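Local coordinates for cell wall surface anchor family protein (Streptococcus agalactiae, PDB 3PHS), which serves as the minor pilin GBS52 of a cell-wall-anchored pilus and mediates adhesion to lung epithelial cells through an IgG-like domain, at residues I131-V143 with G192-L206. Sequence-based numbering, arbitrary orientation.
Sequences IIWSTGELDLLKV and GHIRISGLIHGDYVL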
loop_
_atom_site.group_PDB
_atom_site.type_symbol
_atom_site.label_atom_id
_atom_site.label_comp_id
_atom_site.label_asym_id
_atom_site.label_seq_id
_atom_site.Cartn_x
_atom_site.Cartn_y
_atom_site.Cartn_z
ATOM N N ILE A 131 4.165 10.678 -5.571
ATOM C CA ILE A 131 3.147 10.261 -4.634
ATOM C C ILE A 131 1.946 9.758 -5.411
ATOM O O ILE A 131 1.462 10.436 -6.305
ATOM C CB ILE A 131 2.746 11.434 -3.702
ATOM C CG1 ILE A 131 3.900 11.752 -2.735
ATOM C CG2 ILE A 131 1.481 11.097 -2.861
ATOM C CD1 ILE A 131 3.908 13.212 -2.320
ATOM N N ILE A 132 1.479 8.565 -5.064
ATOM C CA ILE A 132 0.261 8.052 -5.678
ATOM C C ILE A 132 -0.862 8.079 -4.650
ATOM O O ILE A 132 -0.640 7.828 -3.458
ATOM C CB ILE A 132 0.416 6.652 -6.358
ATOM C CG1 ILE A 132 0.841 5.585 -5.353
ATOM C CG2 ILE A 132 1.374 6.726 -7.587
ATOM C CD1 ILE A 132 0.558 4.141 -5.836
ATOM N N TRP A 133 -2.063 8.397 -5.120
ATOM C CA TRP A 133 -3.195 8.630 -4.219
ATOM C C TRP A 133 -4.552 8.311 -4.838
ATOM O O TRP A 133 -5.490 8.112 -4.103
ATOM C CB TRP A 133 -3.198 10.092 -3.731
ATOM C CG TRP A 133 -3.276 11.075 -4.855
ATOM C CD1 TRP A 133 -2.225 11.639 -5.525
ATOM C CD2 TRP A 133 -4.466 11.589 -5.459
ATOM N NE1 TRP A 133 -2.694 12.486 -6.507
ATOM C CE2 TRP A 133 -4.066 12.474 -6.485
ATOM C CE3 TRP A 133 -5.837 11.389 -5.234
ATOM C CZ2 TRP A 133 -4.992 13.166 -7.286
ATOM C CZ3 TRP A 133 -6.758 12.085 -6.043
ATOM C CH2 TRP A 133 -6.329 12.950 -7.043
ATOM N N SER A 134 -4.648 8.290 -6.171
ATOM C CA SER A 134 -5.942 8.093 -6.865
ATOM C C SER A 134 -6.514 6.707 -6.574
ATOM O O SER A 134 -5.793 5.698 -6.631
ATOM C CB SER A 134 -5.752 8.276 -8.379
ATOM O OG SER A 134 -5.608 9.658 -8.692
ATOM N N THR A 135 -7.817 6.640 -6.295
ATOM C CA THR A 135 -8.406 5.358 -5.847
ATOM C C THR A 135 -9.262 4.675 -6.911
ATOM O O THR A 135 -9.707 5.296 -7.860
ATOM C CB THR A 135 -9.241 5.517 -4.554
ATOM O OG1 THR A 135 -10.374 6.383 -4.790
ATOM C CG2 THR A 135 -8.370 6.058 -3.401
ATOM N N GLY A 136 -9.470 3.376 -6.741
ATOM C CA GLY A 136 -10.511 2.670 -7.483
ATOM C C GLY A 136 -11.120 1.655 -6.542
ATOM O O GLY A 136 -10.838 1.660 -5.355
ATOM N N GLU A 137 -11.919 0.749 -7.091
ATOM C CA GLU A 137 -12.781 -0.080 -6.269
ATOM C C GLU A 137 -12.625 -1.561 -6.609
ATOM O O GLU A 137 -12.261 -1.936 -7.720
ATOM C CB GLU A 137 -14.236 0.411 -6.451
ATOM C CG GLU A 137 -15.358 -0.595 -6.261
ATOM C CD GLU A 137 -16.705 -0.053 -6.740
ATOM O OE1 GLU A 137 -17.103 1.050 -6.300
ATOM O OE2 GLU A 137 -17.359 -0.723 -7.574
ATOM N N LEU A 138 -12.895 -2.391 -5.609
ATOM C CA LEU A 138 -12.923 -3.834 -5.773
ATOM C C LEU A 138 -14.373 -4.266 -5.679
ATOM O O LEU A 138 -15.088 -3.810 -4.789
ATOM C CB LEU A 138 -12.148 -4.488 -4.633
ATOM C CG LEU A 138 -12.313 -5.988 -4.396
ATOM C CD1 LEU A 138 -11.797 -6.749 -5.633
ATOM C CD2 LEU A 138 -11.543 -6.384 -3.132
ATOM N N ASP A 139 -14.811 -5.141 -6.586
ATOM C CA ASP A 139 -16.090 -5.818 -6.407
ATOM C C ASP A 139 -15.891 -7.333 -6.493
ATOM O O ASP A 139 -15.704 -7.886 -7.581
ATOM C CB ASP A 139 -17.134 -5.356 -7.423
ATOM C CG ASP A 139 -18.540 -5.812 -7.060
ATOM O OD1 ASP A 139 -18.689 -6.734 -6.222
ATOM O OD2 ASP A 139 -19.501 -5.248 -7.610
ATOM N N LEU A 140 -15.923 -7.973 -5.333
ATOM C CA LEU A 140 -15.762 -9.409 -5.223
ATOM C C LEU A 140 -17.123 -10.079 -5.209
ATOM O O LEU A 140 -17.996 -9.708 -4.422
ATOM C CB LEU A 140 -14.990 -9.773 -3.958
ATOM C CG LEU A 140 -14.909 -11.242 -3.504
ATOM C CD1 LEU A 140 -14.281 -12.129 -4.581
ATOM C CD2 LEU A 140 -14.135 -11.349 -2.182
ATOM N N LEU A 141 -17.278 -11.066 -6.089
ATOM C CA LEU A 141 -18.405 -11.972 -6.029
ATOM C C LEU A 141 -17.880 -13.330 -5.569
ATOM O O LEU A 141 -16.954 -13.881 -6.168
ATOM C CB LEU A 141 -19.078 -12.087 -7.406
ATOM C CG LEU A 141 -20.066 -13.259 -7.562
ATOM C CD1 LEU A 141 -21.267 -13.121 -6.625
ATOM C CD2 LEU A 141 -20.509 -13.458 -9.008
ATOM N N LYS A 142 -18.478 -13.851 -4.507
ATOM C CA LYS A 142 -18.135 -15.157 -3.993
ATOM C C LYS A 142 -19.252 -16.121 -4.366
ATOM O O LYS A 142 -20.413 -15.852 -4.065
ATOM C CB LYS A 142 -18.009 -15.122 -2.478
ATOM C CG LYS A 142 -17.522 -16.458 -1.838
ATOM C CD LYS A 142 -16.085 -16.822 -2.288
ATOM C CE LYS A 142 -15.568 -18.066 -1.559
ATOM N NZ LYS A 142 -16.240 -19.325 -2.038
ATOM N N VAL A 143 -18.896 -17.239 -4.988
ATOM C CA VAL A 143 -19.898 -18.253 -5.318
ATOM C C VAL A 143 -19.607 -19.606 -4.649
ATOM O O VAL A 143 -18.455 -19.932 -4.314
ATOM C CB VAL A 143 -20.055 -18.424 -6.847
ATOM C CG1 VAL A 143 -20.623 -17.139 -7.486
ATOM C CG2 VAL A 143 -18.729 -18.845 -7.485
ATOM N N GLY A 192 -23.647 -12.302 -2.191
ATOM C CA GLY A 192 -22.315 -12.871 -2.404
ATOM C C GLY A 192 -21.205 -11.850 -2.604
ATOM O O GLY A 192 -20.075 -12.223 -2.916
ATOM N N HIS A 193 -21.509 -10.566 -2.395
ATOM C CA HIS A 193 -20.564 -9.481 -2.721
ATOM C C HIS A 193 -19.848 -8.857 -1.515
ATOM O O HIS A 193 -20.406 -8.753 -0.421
ATOM C CB HIS A 193 -21.263 -8.373 -3.532
ATOM C CG HIS A 193 -21.563 -8.752 -4.950
ATOM N ND1 HIS A 193 -20.767 -8.372 -6.007
ATOM C CD2 HIS A 193 -22.570 -9.482 -5.483
ATOM C CE1 HIS A 193 -21.265 -8.855 -7.134
ATOM N NE2 HIS A 193 -22.367 -9.524 -6.844
ATOM N N ILE A 194 -18.587 -8.492 -1.742
ATOM C CA ILE A 194 -17.844 -7.550 -0.914
ATOM C C ILE A 194 -17.453 -6.450 -1.904
ATOM O O ILE A 194 -16.783 -6.727 -2.906
ATOM C CB ILE A 194 -16.581 -8.197 -0.284
ATOM C CG1 ILE A 194 -16.985 -9.218 0.781
ATOM C CG2 ILE A 194 -15.639 -7.116 0.320
ATOM C CD1 ILE A 194 -15.841 -10.061 1.307
ATOM N N ARG A 195 -17.885 -5.215 -1.644
ATOM C CA ARG A 195 -17.466 -4.066 -2.461
ATOM C C ARG A 195 -16.693 -3.084 -1.596
ATOM O O ARG A 195 -17.133 -2.740 -0.495
ATOM C CB ARG A 195 -18.655 -3.352 -3.101
ATOM C CG ARG A 195 -19.443 -4.202 -4.086
ATOM C CD ARG A 195 -20.669 -3.464 -4.604
ATOM N NE ARG A 195 -21.441 -4.278 -5.557
ATOM C CZ ARG A 195 -22.396 -5.141 -5.213
ATOM N NH1 ARG A 195 -22.708 -5.322 -3.931
ATOM N NH2 ARG A 195 -23.043 -5.824 -6.154
ATOM N N ILE A 196 -15.527 -2.665 -2.072
ATOM C CA ILE A 196 -14.670 -1.759 -1.293
ATOM C C ILE A 196 -14.209 -0.661 -2.254
ATOM O O ILE A 196 -13.572 -0.955 -3.238
ATOM C CB ILE A 196 -13.428 -2.479 -0.692
ATOM C CG1 ILE A 196 -13.821 -3.692 0.187
ATOM C CG2 ILE A 196 -12.591 -1.497 0.153
ATOM C CD1 ILE A 196 -12.647 -4.649 0.484
ATOM N N SER A 197 -14.540 0.596 -1.978
ATOM C CA SER A 197 -14.019 1.678 -2.822
ATOM C C SER A 197 -12.953 2.432 -2.018
ATOM O O SER A 197 -12.692 2.098 -0.871
ATOM C CB SER A 197 -15.139 2.598 -3.298
ATOM O OG SER A 197 -15.809 3.145 -2.187
ATOM N N GLY A 198 -12.322 3.419 -2.639
ATOM C CA GLY A 198 -11.343 4.244 -1.938
ATOM C C GLY A 198 -10.027 3.505 -1.703
ATOM O O GLY A 198 -9.314 3.806 -0.737
ATOM N N LEU A 199 -9.717 2.525 -2.559
ATOM C CA LEU A 199 -8.415 1.841 -2.503
ATOM C C LEU A 199 -7.448 2.516 -3.466
ATOM O O LEU A 199 -7.719 2.627 -4.658
ATOM C CB LEU A 199 -8.528 0.347 -2.854
ATOM C CG LEU A 199 -9.326 -0.489 -1.827
ATOM C CD1 LEU A 199 -9.823 -1.788 -2.446
ATOM C CD2 LEU A 199 -8.521 -0.758 -0.564
ATOM N N ILE A 200 -6.297 2.947 -2.957
ATOM C CA ILE A 200 -5.328 3.555 -3.851
ATOM C C ILE A 200 -4.902 2.506 -4.862
ATOM O O ILE A 200 -4.694 1.333 -4.503
ATOM C CB ILE A 200 -4.110 4.133 -3.097
ATOM C CG1 ILE A 200 -4.584 5.206 -2.120
ATOM C CG2 ILE A 200 -3.076 4.693 -4.119
ATOM C CD1 ILE A 200 -3.480 5.758 -1.185
ATOM N N HIS A 201 -4.778 2.910 -6.122
ATOM C CA HIS A 201 -4.428 1.970 -7.190
ATOM C C HIS A 201 -3.106 1.233 -6.917
ATOM O O HIS A 201 -2.151 1.803 -6.358
ATOM C CB HIS A 201 -4.475 2.636 -8.579
ATOM C CG HIS A 201 -3.421 3.679 -8.810
ATOM N ND1 HIS A 201 -2.200 3.386 -9.382
ATOM C CD2 HIS A 201 -3.412 5.012 -8.570
ATOM C CE1 HIS A 201 -1.479 4.491 -9.469
ATOM N NE2 HIS A 201 -2.194 5.495 -8.994
ATOM N N GLY A 202 -3.073 -0.049 -7.281
ATOM C CA GLY A 202 -1.926 -0.915 -6.965
ATOM C C GLY A 202 -2.349 -2.340 -6.688
ATOM O O GLY A 202 -3.509 -2.715 -6.924
ATOM N N ASP A 203 -1.426 -3.134 -6.146
ATOM C CA ASP A 203 -1.654 -4.574 -6.001
ATOM C C ASP A 203 -2.021 -4.968 -4.588
ATOM O O ASP A 203 -1.391 -4.525 -3.612
ATOM C CB ASP A 203 -0.418 -5.358 -6.478
ATOM C CG ASP A 203 -0.167 -5.200 -7.964
ATOM O OD1 ASP A 203 -1.100 -4.796 -8.699
ATOM O OD2 ASP A 203 0.986 -5.483 -8.387
ATOM N N TYR A 204 -3.053 -5.798 -4.480
ATOM C CA TYR A 204 -3.578 -6.235 -3.199
ATOM C C TYR A 204 -3.777 -7.746 -3.197
ATOM O O TYR A 204 -3.681 -8.397 -4.232
ATOM C CB TYR A 204 -4.924 -5.532 -2.887
ATOM C CG TYR A 204 -4.804 -4.031 -2.721
ATOM C CD1 TYR A 204 -4.746 -3.194 -3.825
ATOM C CD2 TYR A 204 -4.722 -3.454 -1.449
ATOM C CE1 TYR A 204 -4.616 -1.800 -3.677
ATOM C CE2 TYR A 204 -4.597 -2.048 -1.283
ATOM C CZ TYR A 204 -4.544 -1.242 -2.406
ATOM O OH TYR A 204 -4.404 0.117 -2.258
ATOM N N VAL A 205 -4.054 -8.284 -2.019
ATOM C CA VAL A 205 -4.289 -9.717 -1.865
ATOM C C VAL A 205 -5.503 -9.923 -0.973
ATOM O O VAL A 205 -5.571 -9.403 0.151
ATOM C CB VAL A 205 -3.053 -10.450 -1.284
ATOM C CG1 VAL A 205 -3.373 -11.928 -0.997
ATOM C CG2 VAL A 205 -1.865 -10.331 -2.212
ATOM N N LEU A 206 -6.463 -10.690 -1.489
ATOM C CA LEU A 206 -7.607 -11.129 -0.702
ATOM C C LEU A 206 -7.287 -12.458 -0.030
ATOM O O LEU A 206 -6.895 -13.417 -0.699
ATOM C CB LEU A 206 -8.828 -11.293 -1.610
ATOM C CG LEU A 206 -9.611 -10.029 -1.970
ATOM C CD1 LEU A 206 -10.542 -10.345 -3.130
ATOM C CD2 LEU A 206 -10.397 -9.483 -0.756
HETATM O O HOH W 1 -2.245 8.728 -7.980
HETATM O O HOH W 2 -12.413 4.439 -5.302
#
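Asp139 takes both His193 and Arg195 on its carboxylate. His193 ND1 gives a nearly straight bond (164°) to Asp139 OD1, 2.7 Å away, met on the syn side and in the plane of the imidazole, which stands 60° to the carboxylate. Arg195 NE lies 3.0 Å from Asp139 OD2 in a salt bridge whose hydrogen bond is weak. With CG anti to the backbone N (chi1 -167°), the Asp139 carboxylate leans across to the neighbouring strand and meets both partners. Arg195 NH2 sits over the centre of one His193 face, while Leu141 CB makes a CH-pi contact with the opposite face; the guanidinium over the face and the carboxylate at the edge would probably pull the ring's ionisation in opposite directions. These side chains share one face of an antiparallel pair, strands 135-143 and 193-200. Backbone bonds run in pairs between Leu140 and Ile194, Leu138 and Ile196, and Gly136 and Leu199; a beta bulge between Gly136 and Leu138 shifts the register by one residue, at Ser197-Gly198. A water 2.9 Å from Gly198 N also bonds Thr135 OG1. Past the bulge, His201 N bonds Ser134 O, and Ile132 CD1 lies over one face of the His201 ring. At the other end Lys142 N bonds Gly192 O, while Lys142 NZ is covalently joined to Asn238 of strand 231-240, the intramolecular isopeptide link that staples this prealbumin-like domain of the pilin. On the buried face Leu140 CD2 packs between Ile194 CD1, at 4.1 Å, and Leu206 CD1, at 3.8 Å. Leu138 CD2 likewise meets Ile196 CD1 and the methyls of Leu206, which reaches up tip to tip from strand 202-206 in the facing sheet; Phe158, Leu160 and Ile226 extend this apolar layer.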